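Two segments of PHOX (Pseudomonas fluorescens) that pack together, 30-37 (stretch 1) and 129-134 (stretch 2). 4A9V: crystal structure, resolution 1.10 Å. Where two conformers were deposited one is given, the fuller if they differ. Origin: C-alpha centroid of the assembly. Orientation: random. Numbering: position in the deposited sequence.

Stretch 1, residues 30-37: YKSSVLIS
Stretch 2, residues 129-134: GQWQFV

Residues 30-37 form a strand, and stretch 2 is extended through Gln 130 to Phe 133, running in nearly the same sense: their N-to-C directions differ by 22° and their axes approach to 6.4 Å. Leu 35 CA and Gln 132 CA, 6.0 Å apart, set the register. No clear direct hydrogen bond links the strands, and 255 Å² is buried, both sides summed.

Gly 129 leads in with phi/psi 90/-12, a positive phi that favours glycine. The CA-to-CB bond of Gln 130 (-112/135; chi1 m, chi2 -102°, chi3 73°) points toward stretch 1. Both side chains being long and flexible, its OE1 comes 3.2 Å from NZ of Lys 31 (p, t, t, p).

Trp 131 (-80/136; chi1 m, chi2 95°) directs its indole end away and offers backbone instead: its O lies 3.7 Å from Leu 35 CD1. Leu 35 (-78/-50; chi1 t, chi2 p) starts sideways, but its branched end lays a methyl on the backbone: Leu 35 CD1 also lies 3.9 Å from Gln 132 CA and 3.8 Å from Phe 133 N. The CA-to-CB bond of Gln 132 (-139/151; m, t, chi3 -67°) points away; the residue is exposed, which suits its polar amide.

The CA-to-CB bond of Phe 133 (-63/138; chi1 t, chi2 56°) points toward stretch 1, and its flat ring offers one face to buried Ile 36 (-163/149; t, t). Ile 36 CD1 sits 3.8 Å from the Phe 133 ring centroid, 3° off the normal, a CH-pi contact. One water donates to Leu 35 O (2.8 Å) and accepts from Phe 133 N (2.9 Å), bridging the backbones.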

ATOM      1  N   TYR A  30      26.868  -5.663   0.603  1.00 10.58           N
ATOM      2  CA  TYR A  30      25.480  -6.070   0.845  1.00 10.30           C
ATOM      3  C   TYR A  30      25.148  -7.339   0.071  1.00 10.93           C
ATOM      4  O   TYR A  30      25.694  -7.585  -1.005  1.00 13.70           O
ATOM      5  CB  TYR A  30      24.513  -4.950   0.434  1.00 10.02           C
ATOM      6  CG  TYR A  30      24.416  -3.851   1.468  1.00  9.94           C
ATOM      7  CD1 TYR A  30      25.316  -2.796   1.489  1.00 10.05           C
ATOM      8  CD2 TYR A  30      23.440  -3.892   2.449  1.00  9.84           C
ATOM      9  CE1 TYR A  30      25.240  -1.811   2.461  1.00 10.50           C
ATOM     10  CE2 TYR A  30      23.332  -2.899   3.397  1.00 10.42           C
ATOM     11  CZ  TYR A  30      24.221  -1.851   3.392  1.00 10.13           C
ATOM     12  OH  TYR A  30      24.110  -0.893   4.370  1.00 11.52           O
ATOM     13  N   LYS A  31      24.210  -8.112   0.597  1.00 10.15           N
ATOM     14  CA  LYS A  31      23.758  -9.314  -0.079  1.00 11.18           C
ATOM     15  C   LYS A  31      22.258  -9.474   0.081  1.00 10.96           C
ATOM     16  O   LYS A  31      21.629  -8.808   0.907  1.00 10.43           O
ATOM     17  CB  LYS A  31      24.482 -10.552   0.451  1.00 15.88           C
ATOM     18  CG  LYS A  31      24.363 -10.764   1.946  1.00 17.40           C
ATOM     19  CD  LYS A  31      25.255 -11.907   2.412  1.00 23.56           C
ATOM     20  CE  LYS A  31      25.377 -11.938   3.926  1.00 31.94           C
ATOM     21  NZ  LYS A  31      24.069 -12.201   4.598  1.00 59.68           N
ATOM     22  N   SER A  32      21.683 -10.292  -0.791  1.00 11.07           N
ATOM     23  CA  SER A  32      20.251 -10.546  -0.791  1.00 11.33           C
ATOM     24  C   SER A  32      19.973 -12.033  -0.901  1.00 10.55           C
ATOM     25  O   SER A  32      20.770 -12.789  -1.453  1.00 13.69           O
ATOM     26  CB  SER A  32      19.559  -9.807  -1.940  1.00 14.54           C
ATOM     27  OG  SER A  32      19.951 -10.314  -3.200  1.00 16.77           O
ATOM     28  N   SER A  33      18.866 -12.435  -0.289  1.00 10.51           N
ATOM     29  CA  SER A  33      18.387 -13.809  -0.325  0.50 12.77           C
ATOM     30  C   SER A  33      16.869 -13.773  -0.481  1.00  9.00           C
ATOM     31  O   SER A  33      16.219 -12.888   0.057  1.00 10.25           O
ATOM     32  CB  SER A  33      18.756 -14.515   0.985  0.50 22.51           C
ATOM     33  OG  SER A  33      18.573 -15.916   0.887  0.50 24.85           O
ATOM     34  N   VAL A  34      16.302 -14.776  -1.140  1.00  9.09           N
ATOM     35  CA  VAL A  34      14.853 -14.911  -1.196  1.00  8.37           C
ATOM     36  C   VAL A  34      14.333 -15.475   0.117  1.00  7.49           C
ATOM     37  O   VAL A  34      14.730 -16.562   0.531  1.00 10.11           O
ATOM     38  CB  VAL A  34      14.423 -15.840  -2.341  1.00  9.46           C
ATOM     39  CG1 VAL A  34      12.927 -16.090  -2.284  1.00 10.46           C
ATOM     40  CG2 VAL A  34      14.821 -15.254  -3.689  1.00 12.74           C
ATOM     41  N   LEU A  35      13.445 -14.733   0.763  1.00  7.13           N
ATOM     42  CA  LEU A  35      12.768 -15.235   1.955  1.00  7.50           C
ATOM     43  C   LEU A  35      11.638 -16.195   1.586  1.00  7.39           C
ATOM     44  O   LEU A  35      11.538 -17.301   2.121  1.00  7.86           O
ATOM     45  CB  LEU A  35      12.225 -14.075   2.793  1.00  7.39           C
ATOM     46  CG  LEU A  35      11.545 -14.485   4.104  1.00  8.35           C
ATOM     47  CD1 LEU A  35      12.562 -14.952   5.135  1.00 10.86           C
ATOM     48  CD2 LEU A  35      10.691 -13.354   4.656  1.00  9.11           C
ATOM     49  N   ILE A  36      10.785 -15.761   0.665  1.00  7.67           N
ATOM     50  CA  ILE A  36       9.619 -16.540   0.258  1.00  7.03           C
ATOM     51  C   ILE A  36       9.112 -15.975  -1.065  1.00  7.09           C
ATOM     52  O   ILE A  36       9.321 -14.796  -1.355  1.00  7.57           O
ATOM     53  CB  ILE A  36       8.502 -16.515   1.339  1.00  7.67           C
ATOM     54  CG1 ILE A  36       7.373 -17.497   1.008  1.00  7.63           C
ATOM     55  CG2 ILE A  36       7.978 -15.104   1.576  1.00  8.47           C
ATOM     56  CD1 ILE A  36       6.552 -17.879   2.224  1.00  8.43           C
ATOM     57  N   SER A  37       8.531 -16.838  -1.892  1.00  6.89           N
ATOM     58  CA  SER A  37       7.989 -16.448  -3.189  1.00  7.29           C
ATOM     59  C   SER A  37       6.531 -16.892  -3.320  1.00  7.48           C
ATOM     60  O   SER A  37       6.107 -17.887  -2.726  1.00  7.57           O
ATOM     61  CB  SER A  37       8.790 -17.090  -4.328  1.00  8.07           C
ATOM     62  OG  SER A  37      10.148 -16.692  -4.321  1.00  8.54           O
ATOM     63  N   GLY A 129      22.232 -16.366  12.222  1.00 29.93           N
ATOM     64  CA  GLY A 129      22.212 -14.936  11.933  1.00 25.39           C
ATOM     65  C   GLY A 129      21.213 -14.533  10.858  1.00 17.71           C
ATOM     66  O   GLY A 129      20.937 -13.347  10.683  1.00 21.97           O
ATOM     67  N   GLN A 130      20.655 -15.511  10.146  1.00 16.10           N
ATOM     68  CA  GLN A 130      19.827 -15.235   8.971  1.00 14.47           C
ATOM     69  C   GLN A 130      18.372 -15.616   9.236  1.00 12.41           C
ATOM     70  O   GLN A 130      18.081 -16.717   9.684  1.00 13.00           O
ATOM     71  CB  GLN A 130      20.336 -16.020   7.757  1.00 19.65           C
ATOM     72  CG  GLN A 130      21.825 -15.861   7.491  1.00 59.52           C
ATOM     73  CD  GLN A 130      22.113 -14.906   6.349  1.00 88.27           C
ATOM     74  OE1 GLN A 130      21.973 -13.694   6.493  1.00 36.02           O
ATOM     75  NE2 GLN A 130      22.471 -15.454   5.193  1.00122.97           N
ATOM     76  N   TRP A 131      17.459 -14.736   8.860  1.00 10.28           N
ATOM     77  CA  TRP A 131      16.038 -15.013   8.994  1.00  9.60           C
ATOM     78  C   TRP A 131      15.563 -15.892   7.865  1.00  9.44           C
ATOM     79  O   TRP A 131      15.855 -15.618   6.697  1.00 12.13           O
ATOM     80  CB  TRP A 131      15.272 -13.694   8.982  1.00  8.80           C
ATOM     81  CG  TRP A 131      15.509 -12.868  10.208  1.00  9.32           C
ATOM     82  CD1 TRP A 131      16.426 -11.842  10.381  1.00 10.39           C
ATOM     83  CD2 TRP A 131      14.854 -13.035  11.501  1.00  8.93           C
ATOM     84  NE1 TRP A 131      16.382 -11.367  11.670  1.00 10.10           N
ATOM     85  CE2 TRP A 131      15.446 -12.046  12.388  1.00  9.08           C
ATOM     86  CE3 TRP A 131      13.875 -13.891  11.994  1.00  8.95           C
ATOM     87  CZ2 TRP A 131      15.024 -11.899  13.697  1.00 10.08           C
ATOM     88  CZ3 TRP A 131      13.459 -13.737  13.313  1.00 10.41           C
ATOM     89  CH2 TRP A 131      14.031 -12.771  14.148  1.00 10.81           C
ATOM     90  N   GLN A 132      14.763 -16.903   8.193  1.00  8.97           N
ATOM     91  CA  GLN A 132      14.202 -17.812   7.202  1.00  8.83           C
ATOM     92  C   GLN A 132      12.749 -18.138   7.533  1.00  8.41           C
ATOM     93  O   GLN A 132      12.356 -18.214   8.699  1.00  9.06           O
ATOM     94  CB  GLN A 132      15.021 -19.107   7.127  1.00 10.98           C
ATOM     95  CG  GLN A 132      16.494 -18.915   6.800  1.00 19.63           C
ATOM     96  CD  GLN A 132      17.270 -20.218   6.837  1.00 73.99           C
ATOM     97  OE1 GLN A 132      17.432 -20.815   7.902  1.00 87.27           O
ATOM     98  NE2 GLN A 132      17.551 -20.768   5.662  1.00 57.79           N
ATOM     99  N   PHE A 133      11.984 -18.408   6.490  1.00  8.71           N
ATOM    100  CA  PHE A 133      10.614 -18.856   6.613  1.00  8.25           C
ATOM    101  C   PHE A 133      10.541 -20.203   7.330  1.00  8.79           C
ATOM    102  O   PHE A 133      11.318 -21.111   7.034  1.00 10.57           O
ATOM    103  CB  PHE A 133      10.010 -18.953   5.209  1.00  8.76           C
ATOM    104  CG  PHE A 133       8.660 -19.601   5.163  1.00  8.19           C
ATOM    105  CD1 PHE A 133       7.612 -19.118   5.927  1.00  8.27           C
ATOM    106  CD2 PHE A 133       8.433 -20.697   4.347  1.00  9.03           C
ATOM    107  CE1 PHE A 133       6.361 -19.711   5.872  1.00  9.57           C
ATOM    108  CE2 PHE A 133       7.183 -21.290   4.285  1.00  9.85           C
ATOM    109  CZ  PHE A 133       6.157 -20.818   5.076  1.00  9.30           C
ATOM    110  N   VAL A 134       9.561 -20.332   8.219  1.00  8.61           N
ATOM    111  CA  VAL A 134       9.266 -21.585   8.913  1.00  9.07           C
ATOM    112  C   VAL A 134       7.965 -22.185   8.380  1.00  8.52           C
ATOM    113  O   VAL A 134       6.863 -21.838   8.823  1.00  9.39           O
ATOM    114  CB  VAL A 134       9.138 -21.361  10.436  1.00  9.74           C
ATOM    115  CG1 VAL A 134       8.884 -22.674  11.155  1.00 11.28           C
ATOM    116  CG2 VAL A 134      10.391 -20.700  10.976  1.00 10.96           C
TER
HETATM  117  O   HOH W   1      13.310 -18.423   3.927  1.00 10.08           O